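Local coordinates for 49 protein (Murid herpesvirus 4, PDB 6A4V) that interacts with poly(ADP-ribose) polymerase 1 and facilitates virus replication, probably through that interaction, at residues B[197-202]-B[221-226]; B[92-97]-B[225-230]; B[74-79]-B[245-250]; B[68-73]-B[303-308]. One frame throughout, in Å; residues are numbered along the deposited sequence.

Contact 1: B[197-202]-B[221-226]; sequences TFLKYS and VYWVSV
The phenol of Y222 reaches from helix 213-235 to the backbone of helix 195-203 and donates a hydrogen bond to the carbonyl oxygen of F198, with OH 2.5 Å from O. It arrives in the carbonyl plane, on a lone pair, at a C=O...O angle of 118°. CG of Y222 stands opposite its own backbone N (chi1 169°), which directs the ring straight across the gap between the helices. The same hydroxyl lies at the edge of the F198 ring, 3.5 Å from CD1, and against CB of Y201, so the bond is set among carbon atoms.

Apolar contacts surround this bond. V226 sets CG1 over one face of the F198 ring in a CH-pi contact, 4.1 Å from the centroid and close to the ring normal, while its CG2 approaches F198 CD1 at 3.5 Å. Next to Y222, the indole of W223 turns its six-membered ring toward helix 195-203; CD2 of L199 meets W223 CZ2 at 3.8 Å, the two side chains crossing at about a right angle. S202 lies along the indole edge, its OG near NE1 at 3.6 Å, but the hydrogen bond of that hydroxyl is with E206.

M183 and I180 of helix 173-184 border the pair, touching F198 and Y222 respectively, and W223 continues onto L93, L96 and I97 of helix 89-104. The segment axes run antiparallel at 165° and 11.3 Å apart, a spacing bridged by Y222, W223 and F198; the two helices form an antiparallel pair in the buried interior of an all-helical bundle.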
loop_
_atom_site.group_PDB
_atom_site.type_symbol
_atom_site.label_atom_id
_atom_site.label_comp_id
_atom_site.label_asym_id
_atom_site.label_seq_id
_atom_site.Cartn_x
_atom_site.Cartn_y
_atom_site.Cartn_z
ATOM N N THR B 197 -10.840 7.956 1.057
ATOM C CA THR B 197 -11.583 8.863 1.941
ATOM C C THR B 197 -12.780 9.527 1.246
ATOM O O THR B 197 -13.826 9.698 1.858
ATOM C CB THR B 197 -10.618 9.857 2.565
ATOM O OG1 THR B 197 -9.640 8.988 3.149
ATOM C CG2 THR B 197 -11.262 10.753 3.575
ATOM N N PHE B 198 -12.653 9.928 -0.011
ATOM C CA PHE B 198 -13.764 10.679 -0.608
ATOM C C PHE B 198 -14.936 9.717 -0.816
ATOM O O PHE B 198 -16.108 10.135 -0.706
ATOM C CB PHE B 198 -13.388 11.377 -1.911
ATOM C CG PHE B 198 -12.646 12.672 -1.768
ATOM C CD1 PHE B 198 -13.289 13.779 -1.263
ATOM C CD2 PHE B 198 -11.315 12.784 -2.129
ATOM C CE1 PHE B 198 -12.624 14.968 -1.114
ATOM C CE2 PHE B 198 -10.622 13.961 -1.891
ATOM C CZ PHE B 198 -11.301 15.063 -1.454
ATOM N N LEU B 199 -14.597 8.451 -1.107
ATOM C CA LEU B 199 -15.535 7.330 -1.214
ATOM C C LEU B 199 -16.269 7.146 0.100
ATOM O O LEU B 199 -17.502 7.066 0.163
ATOM C CB LEU B 199 -14.768 6.055 -1.578
ATOM C CG LEU B 199 -14.477 5.911 -3.065
ATOM C CD1 LEU B 199 -13.414 4.861 -3.353
ATOM C CD2 LEU B 199 -15.744 5.566 -3.810
ATOM N N LYS B 200 -15.487 7.019 1.153
ATOM C CA LYS B 200 -16.038 6.853 2.463
ATOM C C LYS B 200 -17.149 7.901 2.690
ATOM O O LYS B 200 -18.273 7.525 2.990
ATOM C CB LYS B 200 -14.877 6.876 3.457
ATOM C CG LYS B 200 -15.217 6.474 4.881
ATOM C CD LYS B 200 -14.696 7.434 5.914
ATOM C CE LYS B 200 -14.891 6.953 7.337
ATOM N NZ LYS B 200 -14.184 7.846 8.290
ATOM N N TYR B 201 -16.889 9.204 2.499
ATOM C CA TYR B 201 -17.925 10.242 2.838
ATOM C C TYR B 201 -19.000 10.318 1.737
ATOM O O TYR B 201 -20.025 10.988 1.899
ATOM C CB TYR B 201 -17.318 11.621 3.110
ATOM C CG TYR B 201 -16.473 11.689 4.359
ATOM C CD1 TYR B 201 -15.294 10.967 4.457
ATOM C CD2 TYR B 201 -16.829 12.475 5.444
ATOM C CE1 TYR B 201 -14.498 11.010 5.591
ATOM C CE2 TYR B 201 -16.047 12.527 6.592
ATOM C CZ TYR B 201 -14.879 11.784 6.670
ATOM O OH TYR B 201 -14.082 11.799 7.775
ATOM N N SER B 202 -18.790 9.625 0.625
ATOM C CA SER B 202 -19.830 9.470 -0.390
ATOM C C SER B 202 -20.952 8.606 0.182
ATOM O O SER B 202 -22.169 8.859 -0.016
ATOM C CB SER B 202 -19.276 8.883 -1.658
ATOM O OG SER B 202 -20.255 8.136 -2.341
ATOM N N VAL B 221 -23.002 15.971 -7.582
ATOM C CA VAL B 221 -22.436 17.223 -7.319
ATOM C C VAL B 221 -21.088 16.977 -6.676
ATOM O O VAL B 221 -20.106 17.638 -7.001
ATOM C CB VAL B 221 -23.310 18.064 -6.373
ATOM C CG1 VAL B 221 -22.463 19.049 -5.593
ATOM C CG2 VAL B 221 -24.413 18.778 -7.105
ATOM N N TYR B 222 -21.126 16.112 -5.668
ATOM C CA TYR B 222 -19.982 15.854 -4.795
ATOM C C TYR B 222 -18.853 15.288 -5.663
ATOM O O TYR B 222 -17.750 15.741 -5.588
ATOM C CB TYR B 222 -20.419 14.888 -3.693
ATOM C CG TYR B 222 -19.333 14.295 -2.834
ATOM C CD1 TYR B 222 -18.963 14.897 -1.640
ATOM C CD2 TYR B 222 -18.723 13.098 -3.170
ATOM C CE1 TYR B 222 -18.009 14.330 -0.814
ATOM C CE2 TYR B 222 -17.784 12.506 -2.337
ATOM C CZ TYR B 222 -17.402 13.141 -1.165
ATOM O OH TYR B 222 -16.462 12.605 -0.322
ATOM N N TRP B 223 -19.185 14.336 -6.532
ATOM C CA TRP B 223 -18.171 13.755 -7.375
ATOM C C TRP B 223 -17.685 14.715 -8.455
ATOM O O TRP B 223 -16.541 14.613 -8.882
ATOM C CB TRP B 223 -18.615 12.427 -7.969
ATOM C CG TRP B 223 -18.589 11.374 -6.912
ATOM C CD1 TRP B 223 -19.661 10.783 -6.315
ATOM C CD2 TRP B 223 -17.431 10.811 -6.290
ATOM N NE1 TRP B 223 -19.251 9.883 -5.378
ATOM C CE2 TRP B 223 -17.884 9.864 -5.352
ATOM C CE3 TRP B 223 -16.057 10.931 -6.505
ATOM C CZ2 TRP B 223 -17.005 9.102 -4.575
ATOM C CZ3 TRP B 223 -15.192 10.161 -5.764
ATOM C CH2 TRP B 223 -15.662 9.299 -4.778
ATOM N N VAL B 224 -18.510 15.675 -8.863
ATOM C CA VAL B 224 -18.011 16.632 -9.807
ATOM C C VAL B 224 -16.986 17.492 -9.061
ATOM O O VAL B 224 -15.954 17.789 -9.567
ATOM C CB VAL B 224 -19.132 17.504 -10.415
ATOM C CG1 VAL B 224 -18.627 18.870 -10.815
ATOM C CG2 VAL B 224 -19.801 16.860 -11.609
ATOM N N SER B 225 -17.344 17.932 -7.866
ATOM C CA SER B 225 -16.499 18.743 -7.061
ATOM C C SER B 225 -15.168 17.997 -6.834
ATOM O O SER B 225 -14.147 18.554 -7.013
ATOM C CB SER B 225 -17.129 19.112 -5.742
ATOM O OG SER B 225 -18.515 19.462 -5.861
ATOM N N VAL B 226 -15.237 16.750 -6.384
ATOM C CA VAL B 226 -14.059 15.978 -6.143
ATOM C C VAL B 226 -13.262 15.884 -7.441
ATOM O O VAL B 226 -12.065 16.030 -7.446
ATOM C CB VAL B 226 -14.351 14.563 -5.613
ATOM C CG1 VAL B 226 -13.066 13.753 -5.591
ATOM C CG2 VAL B 226 -14.994 14.589 -4.254
#

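Contact 2: B[92-97]-B[225-230]; sequences HLRELI and SVFKLF
F227 is the hub of this contact, its ring inserted between three residues of segment 92-97. CB of L93 lies at the ring edge, 3.8 Å from F227 CD1. The aliphatic part of R94 reaches the far end of the ring, CG coming within 3.5 Å of F227 CZ; the guanidinium plane is turned 72° from the ring plane, and the contact is made by methylene carbons. I97 closes in at the root of the side chain, where its CD1 is 3.8 Å from F227 CB and the two chains cross at about a right angle. With CG opposite the backbone N (chi1 -178°), F227 extends its ring toward R94 and past L93.

L93 also serves a second aromatic residue: its CD1 rests 3.7 Å from F230 CD2, again at roughly a right angle, while CD2 makes a looser approach to V226 CG1. The branched end of L93 thus fits between V226 and F230, one helical turn apart on the facing helix.

The two segments are antiparallel, at 165° with axes 10.4 Å apart, and belong to helices 89-104 and 213-235 of an all-helical bundle; 92-97 and 225-230 meet through side chains, with no hydrogen bond between them.

Beyond this first layer, L131, L132 and L135 of helix 131-146 pack on F227, and N127 touches R94. The F230 ring meets Y40 edge-to-face, and W223, one turn before F227, lies against L93 and I97. On the side of helix 89-104 that carries H92 and E95, both residues pack on R288 of the second subunit.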
loop_
_atom_site.group_PDB
_atom_site.type_symbol
_atom_site.label_atom_id
_atom_site.label_comp_id
_atom_site.label_asym_id
_atom_site.label_seq_id
_atom_site.Cartn_x
_atom_site.Cartn_y
_atom_site.Cartn_z
ATOM N N HIS B 92 -9.863 7.025 -13.880
ATOM C CA HIS B 92 -10.745 6.301 -12.961
ATOM C C HIS B 92 -11.951 7.159 -12.536
ATOM O O HIS B 92 -13.113 6.732 -12.603
ATOM C CB HIS B 92 -9.996 5.911 -11.720
ATOM C CG HIS B 92 -10.816 5.095 -10.813
ATOM N ND1 HIS B 92 -11.064 3.768 -11.069
ATOM C CD2 HIS B 92 -11.341 5.381 -9.605
ATOM C CE1 HIS B 92 -11.849 3.316 -10.120
ATOM N NE2 HIS B 92 -11.954 4.266 -9.152
ATOM N N LEU B 93 -11.648 8.348 -12.037
ATOM C CA LEU B 93 -12.668 9.277 -11.567
ATOM C C LEU B 93 -13.616 9.614 -12.714
ATOM O O LEU B 93 -14.827 9.589 -12.543
ATOM C CB LEU B 93 -12.025 10.526 -10.980
ATOM C CG LEU B 93 -11.535 10.367 -9.553
ATOM C CD1 LEU B 93 -10.502 11.408 -9.255
ATOM C CD2 LEU B 93 -12.679 10.489 -8.571
ATOM N N ARG B 94 -13.118 9.710 -13.923
ATOM C CA ARG B 94 -14.091 9.987 -14.995
ATOM C C ARG B 94 -15.053 8.821 -15.128
ATOM O O ARG B 94 -16.293 8.947 -15.150
ATOM C CB ARG B 94 -13.356 10.231 -16.300
ATOM C CG ARG B 94 -12.899 11.660 -16.489
ATOM C CD ARG B 94 -12.350 11.931 -17.897
ATOM N NE ARG B 94 -11.541 10.846 -18.429
ATOM C CZ ARG B 94 -10.226 10.792 -18.312
ATOM N NH1 ARG B 94 -9.643 11.483 -17.354
ATOM N NH2 ARG B 94 -9.505 10.007 -19.088
ATOM N N GLU B 95 -14.449 7.652 -15.280
ATOM C CA GLU B 95 -15.182 6.397 -15.405
ATOM C C GLU B 95 -16.163 6.271 -14.234
ATOM O O GLU B 95 -17.313 5.730 -14.383
ATOM C CB GLU B 95 -14.178 5.250 -15.573
ATOM C CG GLU B 95 -14.699 4.021 -16.286
ATOM C CD GLU B 95 -15.208 4.179 -17.711
ATOM O OE1 GLU B 95 -14.399 4.547 -18.614
ATOM O OE2 GLU B 95 -16.416 3.925 -17.910
ATOM N N LEU B 96 -15.838 6.814 -13.070
ATOM C CA LEU B 96 -16.842 6.674 -11.966
ATOM C C LEU B 96 -18.087 7.536 -12.233
ATOM O O LEU B 96 -19.168 7.196 -11.837
ATOM C CB LEU B 96 -16.186 7.064 -10.647
ATOM C CG LEU B 96 -17.137 7.176 -9.460
ATOM C CD1 LEU B 96 -16.343 7.141 -8.161
ATOM C CD2 LEU B 96 -17.992 8.432 -9.505
ATOM N N ILE B 97 -17.887 8.687 -12.877
ATOM C CA ILE B 97 -18.897 9.698 -12.973
ATOM C C ILE B 97 -19.852 9.237 -14.070
ATOM O O ILE B 97 -21.091 9.184 -13.852
ATOM C CB ILE B 97 -18.270 11.097 -13.233
ATOM C CG1 ILE B 97 -17.927 11.813 -11.925
ATOM C CG2 ILE B 97 -19.204 11.965 -14.085
ATOM C CD1 ILE B 97 -16.977 13.003 -12.047
ATOM N N SER B 225 -17.344 17.932 -7.866
ATOM C CA SER B 225 -16.499 18.743 -7.061
ATOM C C SER B 225 -15.168 17.997 -6.834
ATOM O O SER B 225 -14.147 18.554 -7.013
ATOM C CB SER B 225 -17.129 19.112 -5.742
ATOM O OG SER B 225 -18.515 19.462 -5.861
ATOM N N VAL B 226 -15.237 16.750 -6.384
ATOM C CA VAL B 226 -14.059 15.978 -6.143
ATOM C C VAL B 226 -13.262 15.884 -7.441
ATOM O O VAL B 226 -12.065 16.030 -7.446
ATOM C CB VAL B 226 -14.351 14.563 -5.613
ATOM C CG1 VAL B 226 -13.066 13.753 -5.591
ATOM C CG2 VAL B 226 -14.994 14.589 -4.254
ATOM N N PHE B 227 -13.923 15.603 -8.540
ATOM C CA PHE B 227 -13.161 15.505 -9.793
ATOM C C PHE B 227 -12.375 16.789 -10.104
ATOM O O PHE B 227 -11.288 16.740 -10.780
ATOM C CB PHE B 227 -14.113 15.202 -10.944
ATOM C CG PHE B 227 -13.450 15.034 -12.283
ATOM C CD1 PHE B 227 -12.652 13.928 -12.529
ATOM C CD2 PHE B 227 -13.713 15.895 -13.325
ATOM C CE1 PHE B 227 -12.033 13.782 -13.758
ATOM C CE2 PHE B 227 -13.111 15.727 -14.570
ATOM C CZ PHE B 227 -12.270 14.664 -14.786
ATOM N N LYS B 228 -12.973 17.951 -9.782
ATOM C CA LYS B 228 -12.392 19.236 -10.176
ATOM C C LYS B 228 -11.170 19.440 -9.278
ATOM O O LYS B 228 -10.102 19.821 -9.795
ATOM C CB LYS B 228 -13.437 20.365 -10.210
ATOM C CG LYS B 228 -12.930 21.799 -10.001
ATOM C CD LYS B 228 -12.591 22.549 -11.289
ATOM C CE LYS B 228 -12.516 24.060 -11.144
ATOM N NZ LYS B 228 -13.846 24.711 -11.125
ATOM N N LEU B 229 -11.283 19.041 -8.001
ATOM C CA LEU B 229 -10.156 19.181 -7.109
ATOM C C LEU B 229 -8.995 18.325 -7.625
ATOM O O LEU B 229 -7.856 18.815 -7.741
ATOM C CB LEU B 229 -10.533 18.761 -5.695
ATOM C CG LEU B 229 -10.958 19.808 -4.669
ATOM C CD1 LEU B 229 -10.875 19.181 -3.291
ATOM C CD2 LEU B 229 -10.103 21.067 -4.660
ATOM N N PHE B 230 -9.231 17.043 -7.898
ATOM C CA PHE B 230 -8.137 16.160 -8.302
ATOM C C PHE B 230 -7.610 16.665 -9.646
ATOM O O PHE B 230 -6.427 16.570 -9.964
ATOM C CB PHE B 230 -8.580 14.682 -8.347
ATOM C CG PHE B 230 -8.445 13.966 -7.028
ATOM C CD1 PHE B 230 -7.191 13.791 -6.428
ATOM C CD2 PHE B 230 -9.565 13.520 -6.336
ATOM C CE1 PHE B 230 -7.065 13.157 -5.204
ATOM C CE2 PHE B 230 -9.429 12.893 -5.099
ATOM C CZ PHE B 230 -8.187 12.683 -4.548
#

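Contact 3: B[74-79]-B[245-250]; sequences KICQTL and AFNALF
C76 is the small knob at the middle of this contact: its sulfur enters the hollow between F246, N247 and F250. SG comes 3.5 Å from the carbonyl O of F246 and 4.1 Å from F250 CB, and it also has the N247 amide group beside it, with OD1 at 3.9 Å. The F250 ring receives the sulfur obliquely, 5.3 Å from its centroid and 50° off the normal, as a Cys sulfur-aromatic contact. With SG beside its own backbone N (chi1 -71°), C76 projects directly at the facing helix.

The F246 ring is the larger bump, set against I75 and L79, which are one turn apart. I75 brings CG2 over one ring face, toward the rim, whereas L79 comes in at a slant with CD1 3.8 Å from F246 CD2. The small sulfur at the closest point is consistent with axes 9.6 Å apart; the segments are antiparallel at 149°, with a marked tilt.

The N247 amide is fixed by hydrogen bonds to L243 O and N293 ND2. P42 and V47, the latter on helix 44-57, flank I75 and F246, while F298 and I301 of helix 295-312 cover C76 and F250 respectively, so that the pair has helix 44-57 on the F246 side and helix 295-312 on the C76 and F250 side.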
loop_
_atom_site.group_PDB
_atom_site.type_symbol
_atom_site.label_atom_id
_atom_site.label_comp_id
_atom_site.label_asym_id
_atom_site.label_seq_id
_atom_site.Cartn_x
_atom_site.Cartn_y
_atom_site.Cartn_z
ATOM N N LYS B 74 7.025 6.803 6.808
ATOM C CA LYS B 74 5.664 6.411 6.434
ATOM C C LYS B 74 5.174 7.376 5.360
ATOM O O LYS B 74 4.738 6.963 4.245
ATOM C CB LYS B 74 4.778 6.420 7.660
ATOM C CG LYS B 74 4.936 5.141 8.480
ATOM C CD LYS B 74 5.059 5.378 9.979
ATOM C CE LYS B 74 5.422 4.114 10.743
ATOM N NZ LYS B 74 6.058 4.402 12.051
ATOM N N ILE B 75 5.281 8.661 5.675
ATOM C CA ILE B 75 4.662 9.651 4.817
ATOM C C ILE B 75 5.245 9.525 3.427
ATOM O O ILE B 75 4.528 9.380 2.469
ATOM C CB ILE B 75 4.793 11.076 5.345
ATOM C CG1 ILE B 75 3.846 11.265 6.519
ATOM C CG2 ILE B 75 4.499 12.052 4.190
ATOM C CD1 ILE B 75 4.013 12.610 7.239
ATOM N N CYS B 76 6.558 9.499 3.315
ATOM C CA CYS B 76 7.179 9.391 1.940
ATOM C C CYS B 76 6.743 8.126 1.182
ATOM O O CYS B 76 6.511 8.138 -0.029
ATOM C CB CYS B 76 8.702 9.419 2.078
ATOM S SG CYS B 76 9.344 11.039 2.557
ATOM N N GLN B 77 6.689 7.011 1.900
ATOM C CA GLN B 77 6.293 5.767 1.403
ATOM C C GLN B 77 4.857 5.853 0.897
ATOM O O GLN B 77 4.539 5.407 -0.244
ATOM C CB GLN B 77 6.371 4.688 2.485
ATOM C CG GLN B 77 5.938 3.313 1.971
ATOM C CD GLN B 77 6.147 2.186 2.957
ATOM O OE1 GLN B 77 5.801 2.271 4.140
ATOM N NE2 GLN B 77 6.514 1.027 2.416
ATOM N N THR B 78 3.973 6.355 1.742
ATOM C CA THR B 78 2.589 6.518 1.259
ATOM C C THR B 78 2.603 7.421 0.021
ATOM O O THR B 78 1.947 7.109 -0.952
ATOM C CB THR B 78 1.703 7.144 2.339
ATOM O OG1 THR B 78 1.837 6.233 3.398
ATOM C CG2 THR B 78 0.249 7.315 2.019
ATOM N N LEU B 79 3.355 8.518 0.037
ATOM C CA LEU B 79 3.293 9.475 -1.087
ATOM C C LEU B 79 3.833 8.880 -2.402
ATOM O O LEU B 79 3.366 9.231 -3.487
ATOM C CB LEU B 79 4.064 10.743 -0.736
ATOM C CG LEU B 79 3.488 11.618 0.379
ATOM C CD1 LEU B 79 4.351 12.866 0.564
ATOM C CD2 LEU B 79 2.064 12.019 0.080
ATOM N N ALA B 245 9.529 17.721 -1.339
ATOM C CA ALA B 245 9.758 18.390 -0.045
ATOM C C ALA B 245 9.938 17.332 1.016
ATOM O O ALA B 245 10.881 17.352 1.806
ATOM C CB ALA B 245 8.600 19.287 0.350
ATOM N N PHE B 246 9.009 16.383 1.073
ATOM C CA PHE B 246 9.048 15.477 2.225
ATOM C C PHE B 246 10.268 14.534 2.142
ATOM O O PHE B 246 10.878 14.136 3.202
ATOM C CB PHE B 246 7.707 14.780 2.325
ATOM C CG PHE B 246 6.643 15.564 3.035
ATOM C CD1 PHE B 246 6.728 15.764 4.399
ATOM C CD2 PHE B 246 5.506 15.967 2.360
ATOM C CE1 PHE B 246 5.744 16.458 5.065
ATOM C CE2 PHE B 246 4.510 16.648 3.024
ATOM C CZ PHE B 246 4.623 16.885 4.379
ATOM N N ASN B 247 10.686 14.225 0.904
ATOM C CA ASN B 247 11.907 13.423 0.668
ATOM C C ASN B 247 13.141 14.197 1.166
ATOM O O ASN B 247 14.010 13.652 1.835
ATOM C CB ASN B 247 12.015 12.860 -0.771
ATOM C CG ASN B 247 11.205 11.586 -0.983
ATOM O OD1 ASN B 247 11.611 10.499 -0.613
ATOM N ND2 ASN B 247 9.989 11.719 -1.469
ATOM N N ALA B 248 13.299 15.447 0.772
ATOM C CA ALA B 248 14.347 16.401 1.355
ATOM C C ALA B 248 14.315 16.387 2.886
ATOM O O ALA B 248 15.273 16.076 3.644
ATOM C CB ALA B 248 13.975 17.748 0.856
ATOM N N LEU B 249 13.115 16.590 3.375
ATOM C CA LEU B 249 12.940 16.792 4.750
ATOM C C LEU B 249 13.364 15.506 5.434
ATOM O O LEU B 249 13.954 15.592 6.438
ATOM C CB LEU B 249 11.495 17.209 4.985
ATOM C CG LEU B 249 11.136 17.916 6.292
ATOM C CD1 LEU B 249 12.002 19.137 6.550
ATOM C CD2 LEU B 249 9.645 18.302 6.284
ATOM N N PHE B 250 13.145 14.328 4.817
ATOM C CA PHE B 250 13.538 13.028 5.430
ATOM C C PHE B 250 15.052 12.841 5.286
ATOM O O PHE B 250 15.782 12.431 6.229
ATOM C CB PHE B 250 12.668 11.934 4.817
ATOM C CG PHE B 250 13.026 10.516 5.155
ATOM C CD1 PHE B 250 13.046 10.094 6.464
ATOM C CD2 PHE B 250 13.228 9.576 4.148
ATOM C CE1 PHE B 250 13.451 8.816 6.787
ATOM C CE2 PHE B 250 13.514 8.253 4.463
ATOM C CZ PHE B 250 13.675 7.890 5.797
#

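Contact 4: B[68-73]-B[303-308]; sequences KLQVLC and ICLRGL
Segments 68-73 and 303-308 run antiparallel at 167° with their axes 10.1 Å apart, Q70 and L305 having the nearest CA atoms at 6.8 Å. L305 has the largest share of the contact. Its CD1 methyl settles on the backbone of helix 61-85, 3.8 Å from L69 O, and is also 4.0 Å from L69 CB. The other methyl, CD2, lies 4.1 Å from L69 CD1, and the two leucine side chains cross at about a right angle. C73, one turn on from L69, adds a looser contact from its CB to L305 CD1.

This is apolar packing between two antiparallel members of a helical bundle, helix 61-85 and helix 295-312, with no hydrogen bond between the segments. On the flank of the leucine contact, Q70 runs past L305 in the opposite direction, and its CG is 4.0 Å from L305 CB. The chain is extended beyond CG (chi2 177°), which carries the amide group toward the backbone of R306.

Around this layer, F250, H253 and V254 of helix 238-262 press on L69, and L282 of helix 274-289 backs L305. F298, I301 and L302, earlier on helix 295-312, touch C73. On helix 295-312, I303 packs on L199 of the second subunit.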
loop_
_atom_site.group_PDB
_atom_site.type_symbol
_atom_site.label_atom_id
_atom_site.label_comp_id
_atom_site.label_asym_id
_atom_site.label_seq_id
_atom_site.Cartn_x
_atom_site.Cartn_y
_atom_site.Cartn_z
ATOM N N LYS B 68 10.746 11.461 14.365
ATOM C CA LYS B 68 10.466 12.394 13.314
ATOM C C LYS B 68 10.689 11.678 11.988
ATOM O O LYS B 68 9.862 11.815 11.069
ATOM C CB LYS B 68 11.353 13.642 13.396
ATOM C CG LYS B 68 11.165 14.511 14.630
ATOM C CD LYS B 68 11.096 16.053 14.400
ATOM C CE LYS B 68 11.761 16.859 15.512
ATOM N NZ LYS B 68 12.765 17.824 14.982
ATOM N N LEU B 69 11.728 10.840 11.971
ATOM C CA LEU B 69 12.148 10.093 10.863
ATOM C C LEU B 69 11.149 9.002 10.534
ATOM O O LEU B 69 11.041 8.662 9.370
ATOM C CB LEU B 69 13.518 9.468 11.125
ATOM C CG LEU B 69 14.679 10.450 10.935
ATOM C CD1 LEU B 69 15.974 9.861 11.457
ATOM C CD2 LEU B 69 14.786 10.898 9.487
ATOM N N GLN B 70 10.565 8.390 11.563
ATOM C CA GLN B 70 9.592 7.318 11.377
ATOM C C GLN B 70 8.338 7.889 10.741
ATOM O O GLN B 70 7.900 7.382 9.669
ATOM C CB GLN B 70 9.279 6.654 12.707
ATOM C CG GLN B 70 10.379 5.693 13.091
ATOM C CD GLN B 70 10.146 5.054 14.435
ATOM O OE1 GLN B 70 9.772 5.716 15.409
ATOM N NE2 GLN B 70 10.383 3.752 14.495
ATOM N N VAL B 71 7.923 9.068 11.234
ATOM C CA VAL B 71 6.834 9.774 10.632
ATOM C C VAL B 71 7.162 10.093 9.182
ATOM O O VAL B 71 6.255 9.990 8.352
ATOM C CB VAL B 71 6.528 11.105 11.324
ATOM C CG1 VAL B 71 5.648 11.965 10.451
ATOM C CG2 VAL B 71 5.898 10.850 12.688
ATOM N N LEU B 72 8.400 10.560 8.911
ATOM C CA LEU B 72 8.682 10.951 7.544
ATOM C C LEU B 72 8.803 9.735 6.649
ATOM O O LEU B 72 8.495 9.824 5.461
ATOM C CB LEU B 72 9.937 11.794 7.457
ATOM C CG LEU B 72 9.765 13.218 7.922
ATOM C CD1 LEU B 72 11.104 13.871 8.001
ATOM C CD2 LEU B 72 8.862 13.986 6.995
ATOM N N CYS B 73 9.295 8.607 7.191
ATOM C CA CYS B 73 9.371 7.387 6.361
ATOM C C CYS B 73 7.989 6.877 5.883
ATOM O O CYS B 73 7.775 6.439 4.677
ATOM C CB CYS B 73 9.990 6.278 7.193
ATOM S SG CYS B 73 10.597 5.029 6.073
ATOM N N ILE B 303 12.363 -0.746 9.508
ATOM C CA ILE B 303 12.764 -1.745 10.430
ATOM C C ILE B 303 14.038 -1.230 11.103
ATOM O O ILE B 303 14.186 -1.284 12.340
ATOM C CB ILE B 303 12.879 -3.166 9.809
ATOM C CG1 ILE B 303 12.673 -4.211 10.897
ATOM C CG2 ILE B 303 14.207 -3.446 9.092
ATOM C CD1 ILE B 303 11.342 -4.062 11.608
ATOM N N CYS B 304 14.862 -0.562 10.314
ATOM C CA CYS B 304 16.129 -0.035 10.761
ATOM C C CYS B 304 15.975 1.142 11.747
ATOM O O CYS B 304 16.701 1.294 12.764
ATOM C CB CYS B 304 16.963 0.312 9.537
ATOM S SG CYS B 304 18.479 1.190 9.969
ATOM N N LEU B 305 15.034 2.033 11.515
ATOM C CA LEU B 305 14.805 3.057 12.525
ATOM C C LEU B 305 14.301 2.412 13.831
ATOM O O LEU B 305 14.770 2.749 14.900
ATOM C CB LEU B 305 13.777 4.015 11.942
ATOM C CG LEU B 305 14.258 4.832 10.760
ATOM C CD1 LEU B 305 13.109 5.602 10.170
ATOM C CD2 LEU B 305 15.368 5.778 11.198
ATOM N N ARG B 306 13.330 1.512 13.751
ATOM C CA ARG B 306 12.843 0.741 14.938
ATOM C C ARG B 306 14.045 0.100 15.663
ATOM O O ARG B 306 14.234 0.263 16.889
ATOM C CB ARG B 306 11.828 -0.341 14.538
ATOM C CG ARG B 306 10.599 -0.429 15.442
ATOM C CD ARG B 306 9.988 -1.831 15.601
ATOM N NE ARG B 306 9.152 -2.343 14.505
ATOM C CZ ARG B 306 8.668 -3.598 14.414
ATOM N NH1 ARG B 306 8.913 -4.503 15.352
ATOM N NH2 ARG B 306 7.938 -3.952 13.366
ATOM N N GLY B 307 14.889 -0.612 14.907
ATOM C CA GLY B 307 16.124 -1.171 15.514
ATOM C C GLY B 307 16.874 -0.126 16.338
ATOM O O GLY B 307 17.399 -0.428 17.385
ATOM N N LEU B 308 16.957 1.100 15.820
ATOM C CA LEU B 308 17.802 2.148 16.365
ATOM C C LEU B 308 17.204 2.697 17.670
ATOM O O LEU B 308 17.921 2.898 18.632
ATOM C CB LEU B 308 17.990 3.239 15.301
ATOM C CG LEU B 308 19.244 3.080 14.448
ATOM C CD1 LEU B 308 19.162 3.915 13.162
ATOM C CD2 LEU B 308 20.460 3.462 15.242
#

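The four contacts form two clusters in an elongated helical chain. Contacts 1 and 2 share helix 213-235, including S225 and V226, and their centres are 8 Å apart; they touch where W223 meets L93 and where F198 meets F230. Contacts 3 and 4 share helix 61-85, with centres 12 Å apart, and join through F250 against L69 and L72. The centres of contacts 2 and 4 are about 35 Å apart. Contact 4 encloses the other three along the sequence, and contact 3 encloses contacts 1 and 2. Helices 61-85 and 89-104, like 213-235 and 238-262, are successive, so both of these connections run between the clusters and tie them into one fold.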